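Local structure of Mgp-operon protein 3 (Mycoplasma pneumoniae, 6RJ1) at residues A[32-37]-A[126-131]; A[111-116]-A[449-454]. The protein probably takes part in adhesion of the bacterium to host cells as an extracellular surface protein. One frame throughout, in Å; residues are numbered along the deposited sequence. Where two conformers were deposited one is given.

Interaction 1. Residues A[32-37]-A[126-131]; sequences RAAHLH and WVFERK
Ala33, at the end of helix 30-33, meets Phe128 through its backbone: its O lies 3.6 Å from Phe128 CB and approaches the ring obliquely. Ala34 follows, the largest contributor on its segment. Its CA stands over one face of the Phe128 ring, 3.9 Å from the centroid and 16° off the normal, a CH-pi contact, while its CB touches Phe128 CE1 at 3.7 Å. A small residue suits this place because it lets the main chain itself lie on the aromatic face. With CG anti to the backbone N (chi1 174°), the Phe128 ring is sent out toward the turn, and on its opposite face lies the backbone N of Arg130. At His35, positive phi and two bonds back into the last turn, one of them His35 N to Arg32 O, make a Schellman motif. Next, Leu36 CD2 meets Lys131 CD at 4.3 Å, the methylenes of the lysine offering an apolar surface below its charged end. Strand 125-135 has a classic beta bulge here, Glu129 and Arg130 both facing Ile117. The turn also packs on the adjoining strands of the sheet, Ala34 on Leu116 of strand 114-121 and Leu36 on Val57 of strand 52-59.

Interaction 2. Residues A[111-116]-A[449-454]; sequences FASYVL and QLYHTS
Tyr451 extends from helix 446-454 and lays the phenol end of its ring against Ala112 and Ser113. The hydroxyl accepts a hydrogen bond from the backbone N of Ser113, with Ser113 N 2.9 Å from Tyr451 OH and an N-H...O angle of 154°; the donor lies at the ring edge, in plane. With CG anti to the backbone N (chi1 178°), the extended side chain reaches from the helix to the segment leading into strand 114-121. Its OH also bonds Leu134 O, so one buried hydroxyl satisfies main-chain groups of two neighbouring chain segments. Strands 114-121 and 125-135 form an antiparallel hairpin within a mixed sheet, and helix 446-454 leads into strand 457-461 at an outer edge of that same sheet; the MgpC adhesin family is related to beta-propellers, consistent with a propeller-like fold. Tyrosine fits here because its ring packs edge-to-face with Phe84 and its side chain touches Leu136, while the hydroxyl supplies the polar atom. Small residues receive that tip: Ala112 CB lies 3.7 Å from Tyr451 OH, and Ser113 OG is 3.6 Å from Tyr451 CE2. The serine hydroxyl finds its own partner in Thr455 OG1. Within the helix, Ser454 OG returns a bond of 2.7 Å to Tyr451 O, and Thr453 OG1 one of 2.7 Å to Gln449 O. This last carbonyl takes Thr453 N as well, the two donors reaching it from opposite faces of its plane.

Overall arrangement
Interaction 1 is a surface contact and interaction 2 a buried one, their centres about 16 Å apart on the same side of the chain's centre. Both involve the hairpin of strands 114-121 and 125-135. Interaction 1 sets a helix end on the second strand through apolar and CH-pi packing, whereas interaction 2 joins the entry to the first strand to a helix distant in sequence by a hydrogen bond, as suits buried polar backbone groups, and its tyrosine reaches the second strand too. The two sites touch directly: Lys131 packs on Tyr114, and Lys131 and Leu36 pack on Leu116, which lies in the strand of interaction 2 but takes no part in its contact.

Interaction 1. Residues A[32-37]-A[126-131]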
loop_
_atom_site.group_PDB
_atom_site.type_symbol
_atom_site.label_atom_id
_atom_site.label_comp_id
_atom_site.label_asym_id
_atom_site.label_seq_id
_atom_site.Cartn_x
_atom_site.Cartn_y
_atom_site.Cartn_z
ATOM N N ARG A 32 21.932 17.522 -11.825
ATOM C CA ARG A 32 23.147 18.223 -12.251
ATOM C C ARG A 32 23.704 19.106 -11.122
ATOM O O ARG A 32 24.910 19.070 -10.864
ATOM C CB ARG A 32 22.868 19.080 -13.499
ATOM C CG ARG A 32 23.595 18.615 -14.753
ATOM C CD ARG A 32 22.645 17.990 -15.759
ATOM N NE ARG A 32 23.322 17.634 -17.005
ATOM C CZ ARG A 32 22.704 17.287 -18.131
ATOM N NH1 ARG A 32 21.378 17.269 -18.191
ATOM N NH2 ARG A 32 23.408 16.978 -19.211
ATOM N N ALA A 33 22.817 19.876 -10.442
ATOM C CA ALA A 33 23.169 20.802 -9.348
ATOM C C ALA A 33 23.722 20.100 -8.116
ATOM O O ALA A 33 24.568 20.673 -7.429
ATOM C CB ALA A 33 21.970 21.655 -8.963
ATOM N N ALA A 34 23.247 18.869 -7.836
ATOM C CA ALA A 34 23.696 18.079 -6.686
ATOM C C ALA A 34 24.981 17.301 -6.979
ATOM O O ALA A 34 25.503 16.630 -6.088
ATOM C CB ALA A 34 22.595 17.137 -6.235
ATOM N N HIS A 35 25.515 17.432 -8.218
ATOM C CA HIS A 35 26.721 16.766 -8.720
ATOM C C HIS A 35 26.530 15.245 -8.700
ATOM O O HIS A 35 27.385 14.488 -8.228
ATOM C CB HIS A 35 27.983 17.227 -7.971
ATOM C CG HIS A 35 28.156 18.708 -7.945
ATOM N ND1 HIS A 35 28.739 19.390 -9.008
ATOM C CD2 HIS A 35 27.807 19.598 -6.988
ATOM C CE1 HIS A 35 28.740 20.666 -8.655
ATOM N NE2 HIS A 35 28.187 20.842 -7.451
ATOM N N LEU A 36 25.360 14.812 -9.197
ATOM C CA LEU A 36 24.971 13.408 -9.255
ATOM C C LEU A 36 25.017 12.852 -10.669
ATOM O O LEU A 36 24.917 13.601 -11.644
ATOM C CB LEU A 36 23.585 13.195 -8.628
ATOM C CG LEU A 36 23.502 13.338 -7.106
ATOM C CD1 LEU A 36 22.085 13.401 -6.661
ATOM C CD2 LEU A 36 24.201 12.193 -6.387
ATOM N N HIS A 37 25.194 11.529 -10.760
ATOM C CA HIS A 37 25.257 10.755 -11.990
ATOM C C HIS A 37 23.956 10.918 -12.824
ATOM O O HIS A 37 22.865 10.972 -12.235
ATOM C CB HIS A 37 25.495 9.269 -11.637
ATOM C CG HIS A 37 25.773 8.408 -12.830
ATOM N ND1 HIS A 37 24.746 7.826 -13.556
ATOM C CD2 HIS A 37 26.948 8.122 -13.435
ATOM C CE1 HIS A 37 25.330 7.180 -14.552
ATOM N NE2 HIS A 37 26.653 7.323 -14.516
ATOM N N TRP A 126 18.299 28.511 -6.778
ATOM C CA TRP A 126 18.620 27.607 -5.675
ATOM C C TRP A 126 20.068 27.168 -5.715
ATOM O O TRP A 126 20.586 26.829 -6.778
ATOM C CB TRP A 126 17.691 26.388 -5.689
ATOM C CG TRP A 126 16.250 26.745 -5.508
ATOM C CD1 TRP A 126 15.334 26.981 -6.489
ATOM C CD2 TRP A 126 15.571 26.955 -4.265
ATOM N NE1 TRP A 126 14.121 27.310 -5.934
ATOM C CE2 TRP A 126 14.236 27.294 -4.569
ATOM C CE3 TRP A 126 15.956 26.864 -2.917
ATOM C CZ2 TRP A 126 13.284 27.552 -3.575
ATOM C CZ3 TRP A 126 15.018 27.135 -1.933
ATOM C CH2 TRP A 126 13.696 27.461 -2.264
ATOM N N VAL A 127 20.711 27.164 -4.542
ATOM C CA VAL A 127 22.101 26.751 -4.342
ATOM C C VAL A 127 22.068 25.419 -3.593
ATOM O O VAL A 127 21.280 25.277 -2.658
ATOM C CB VAL A 127 22.895 27.856 -3.579
ATOM C CG1 VAL A 127 24.252 27.360 -3.093
ATOM C CG2 VAL A 127 23.072 29.089 -4.449
ATOM N N PHE A 128 22.886 24.439 -4.023
ATOM C CA PHE A 128 22.958 23.128 -3.375
ATOM C C PHE A 128 23.673 23.244 -2.024
ATOM O O PHE A 128 24.770 23.803 -1.958
ATOM C CB PHE A 128 23.627 22.083 -4.301
ATOM C CG PHE A 128 23.890 20.727 -3.678
ATOM C CD1 PHE A 128 22.850 19.822 -3.474
ATOM C CD2 PHE A 128 25.174 20.356 -3.294
ATOM C CE1 PHE A 128 23.088 18.581 -2.889
ATOM C CE2 PHE A 128 25.413 19.109 -2.710
ATOM C CZ PHE A 128 24.370 18.229 -2.517
ATOM N N GLU A 129 23.037 22.756 -0.948
ATOM C CA GLU A 129 23.625 22.789 0.392
ATOM C C GLU A 129 24.308 21.469 0.701
ATOM O O GLU A 129 25.523 21.436 0.852
ATOM C CB GLU A 129 22.567 23.095 1.466
ATOM C CG GLU A 129 22.167 24.547 1.557
ATOM C CD GLU A 129 22.133 25.101 2.969
ATOM O OE1 GLU A 129 21.382 24.559 3.817
ATOM O OE2 GLU A 129 22.861 26.087 3.225
ATOM N N ARG A 130 23.524 20.380 0.800
ATOM C CA ARG A 130 24.021 19.049 1.141
ATOM C C ARG A 130 23.093 17.919 0.694
ATOM O O ARG A 130 21.945 18.165 0.319
ATOM C CB ARG A 130 24.305 18.954 2.663
ATOM C CG ARG A 130 23.111 19.267 3.578
ATOM C CD ARG A 130 23.467 19.194 5.048
ATOM N NE ARG A 130 23.916 17.850 5.426
ATOM C CZ ARG A 130 25.071 17.584 6.029
ATOM N NH1 ARG A 130 25.403 16.333 6.310
ATOM N NH2 ARG A 130 25.903 18.567 6.357
ATOM N N LYS A 131 23.608 16.676 0.738
ATOM C CA LYS A 131 22.876 15.447 0.420
ATOM C C LYS A 131 22.977 14.436 1.559
ATOM O O LYS A 131 24.041 14.294 2.168
ATOM C CB LYS A 131 23.273 14.847 -0.949
ATOM C CG LYS A 131 24.738 14.448 -1.127
ATOM C CD LYS A 131 24.967 13.821 -2.502
ATOM C CE LYS A 131 26.266 13.056 -2.607
ATOM N NZ LYS A 131 27.420 13.943 -2.909
#

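Interaction 2. Residues A[111-116]-A[449-454]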
loop_
_atom_site.group_PDB
_atom_site.type_symbol
_atom_site.label_atom_id
_atom_site.label_comp_id
_atom_site.label_asym_id
_atom_site.label_seq_id
_atom_site.Cartn_x
_atom_site.Cartn_y
_atom_site.Cartn_z
ATOM N N PHE A 111 25.158 3.989 -6.016
ATOM C CA PHE A 111 23.979 4.626 -6.624
ATOM C C PHE A 111 22.772 4.653 -5.668
ATOM O O PHE A 111 21.626 4.526 -6.101
ATOM C CB PHE A 111 23.616 4.028 -7.998
ATOM C CG PHE A 111 24.732 4.011 -9.015
ATOM C CD1 PHE A 111 25.598 2.935 -9.096
ATOM C CD2 PHE A 111 24.884 5.052 -9.927
ATOM C CE1 PHE A 111 26.614 2.907 -10.054
ATOM C CE2 PHE A 111 25.895 5.017 -10.891
ATOM C CZ PHE A 111 26.749 3.944 -10.951
ATOM N N ALA A 112 23.044 4.842 -4.360
ATOM C CA ALA A 112 22.034 4.931 -3.307
ATOM C C ALA A 112 21.157 6.162 -3.516
ATOM O O ALA A 112 21.587 7.137 -4.136
ATOM C CB ALA A 112 22.710 5.018 -1.950
ATOM N N SER A 113 19.937 6.127 -2.988
ATOM C CA SER A 113 19.028 7.259 -3.065
ATOM C C SER A 113 19.474 8.385 -2.128
ATOM O O SER A 113 20.090 8.134 -1.088
ATOM C CB SER A 113 17.614 6.820 -2.731
ATOM O OG SER A 113 17.185 5.824 -3.643
ATOM N N TYR A 114 19.187 9.627 -2.515
ATOM C CA TYR A 114 19.561 10.789 -1.716
ATOM C C TYR A 114 18.414 11.738 -1.492
ATOM O O TYR A 114 17.512 11.852 -2.325
ATOM C CB TYR A 114 20.710 11.572 -2.379
ATOM C CG TYR A 114 22.059 10.913 -2.253
ATOM C CD1 TYR A 114 22.860 11.124 -1.132
ATOM C CD2 TYR A 114 22.555 10.096 -3.265
ATOM C CE1 TYR A 114 24.109 10.517 -1.011
ATOM C CE2 TYR A 114 23.798 9.479 -3.155
ATOM C CZ TYR A 114 24.575 9.692 -2.026
ATOM O OH TYR A 114 25.801 9.075 -1.920
ATOM N N VAL A 115 18.478 12.433 -0.354
ATOM C CA VAL A 115 17.600 13.533 0.004
ATOM C C VAL A 115 18.527 14.729 -0.188
ATOM O O VAL A 115 19.608 14.766 0.416
ATOM C CB VAL A 115 17.024 13.442 1.441
ATOM C CG1 VAL A 115 16.446 14.780 1.890
ATOM C CG2 VAL A 115 15.970 12.351 1.534
ATOM N N LEU A 116 18.155 15.649 -1.090
ATOM C CA LEU A 116 18.967 16.825 -1.403
ATOM C C LEU A 116 18.382 18.064 -0.760
ATOM O O LEU A 116 17.167 18.267 -0.810
ATOM C CB LEU A 116 19.094 17.034 -2.922
ATOM C CG LEU A 116 19.273 15.798 -3.793
ATOM C CD1 LEU A 116 19.099 16.142 -5.227
ATOM C CD2 LEU A 116 20.621 15.159 -3.588
ATOM N N GLN A 449 14.664 -4.107 -5.872
ATOM C CA GLN A 449 13.375 -3.531 -6.257
ATOM C C GLN A 449 12.694 -2.913 -5.069
ATOM O O GLN A 449 12.089 -1.857 -5.215
ATOM C CB GLN A 449 12.444 -4.561 -6.913
ATOM C CG GLN A 449 13.019 -5.300 -8.120
ATOM C CD GLN A 449 13.190 -4.483 -9.376
ATOM O OE1 GLN A 449 13.060 -3.249 -9.399
ATOM N NE2 GLN A 449 13.484 -5.176 -10.462
ATOM N N LEU A 450 12.814 -3.549 -3.891
ATOM C CA LEU A 450 12.246 -3.029 -2.652
ATOM C C LEU A 450 12.995 -1.763 -2.226
ATOM O O LEU A 450 12.349 -0.821 -1.768
ATOM C CB LEU A 450 12.231 -4.076 -1.525
ATOM C CG LEU A 450 11.294 -5.272 -1.689
ATOM C CD1 LEU A 450 11.651 -6.373 -0.716
ATOM C CD2 LEU A 450 9.844 -4.874 -1.549
ATOM N N TYR A 451 14.330 -1.704 -2.428
ATOM C CA TYR A 451 15.071 -0.490 -2.092
ATOM C C TYR A 451 14.670 0.680 -2.998
ATOM O O TYR A 451 14.316 1.749 -2.492
ATOM C CB TYR A 451 16.601 -0.696 -2.069
ATOM C CG TYR A 451 17.345 0.591 -1.762
ATOM C CD1 TYR A 451 17.462 1.059 -0.453
ATOM C CD2 TYR A 451 17.843 1.394 -2.788
ATOM C CE1 TYR A 451 18.082 2.274 -0.172
ATOM C CE2 TYR A 451 18.458 2.615 -2.518
ATOM C CZ TYR A 451 18.581 3.046 -1.210
ATOM O OH TYR A 451 19.200 4.238 -0.953
ATOM N N HIS A 452 14.722 0.466 -4.331
ATOM C CA HIS A 452 14.377 1.467 -5.347
ATOM C C HIS A 452 12.953 2.003 -5.197
ATOM O O HIS A 452 12.757 3.211 -5.290
ATOM C CB HIS A 452 14.607 0.906 -6.753
ATOM C CG HIS A 452 14.596 1.948 -7.823
ATOM N ND1 HIS A 452 13.481 2.162 -8.600
ATOM C CD2 HIS A 452 15.569 2.806 -8.207
ATOM C CE1 HIS A 452 13.806 3.130 -9.440
ATOM N NE2 HIS A 452 15.055 3.550 -9.238
ATOM N N THR A 453 11.969 1.124 -4.933
ATOM C CA THR A 453 10.576 1.545 -4.732
ATOM C C THR A 453 10.354 2.213 -3.355
ATOM O O THR A 453 9.480 3.063 -3.247
ATOM C CB THR A 453 9.578 0.398 -4.998
ATOM O OG1 THR A 453 9.902 -0.738 -4.196
ATOM C CG2 THR A 453 9.495 0.005 -6.469
ATOM N N SER A 454 11.128 1.839 -2.313
ATOM C CA SER A 454 10.975 2.410 -0.964
ATOM C C SER A 454 11.386 3.895 -0.852
ATOM O O SER A 454 10.971 4.580 0.089
ATOM C CB SER A 454 11.701 1.573 0.083
ATOM O OG SER A 454 13.108 1.607 -0.088
#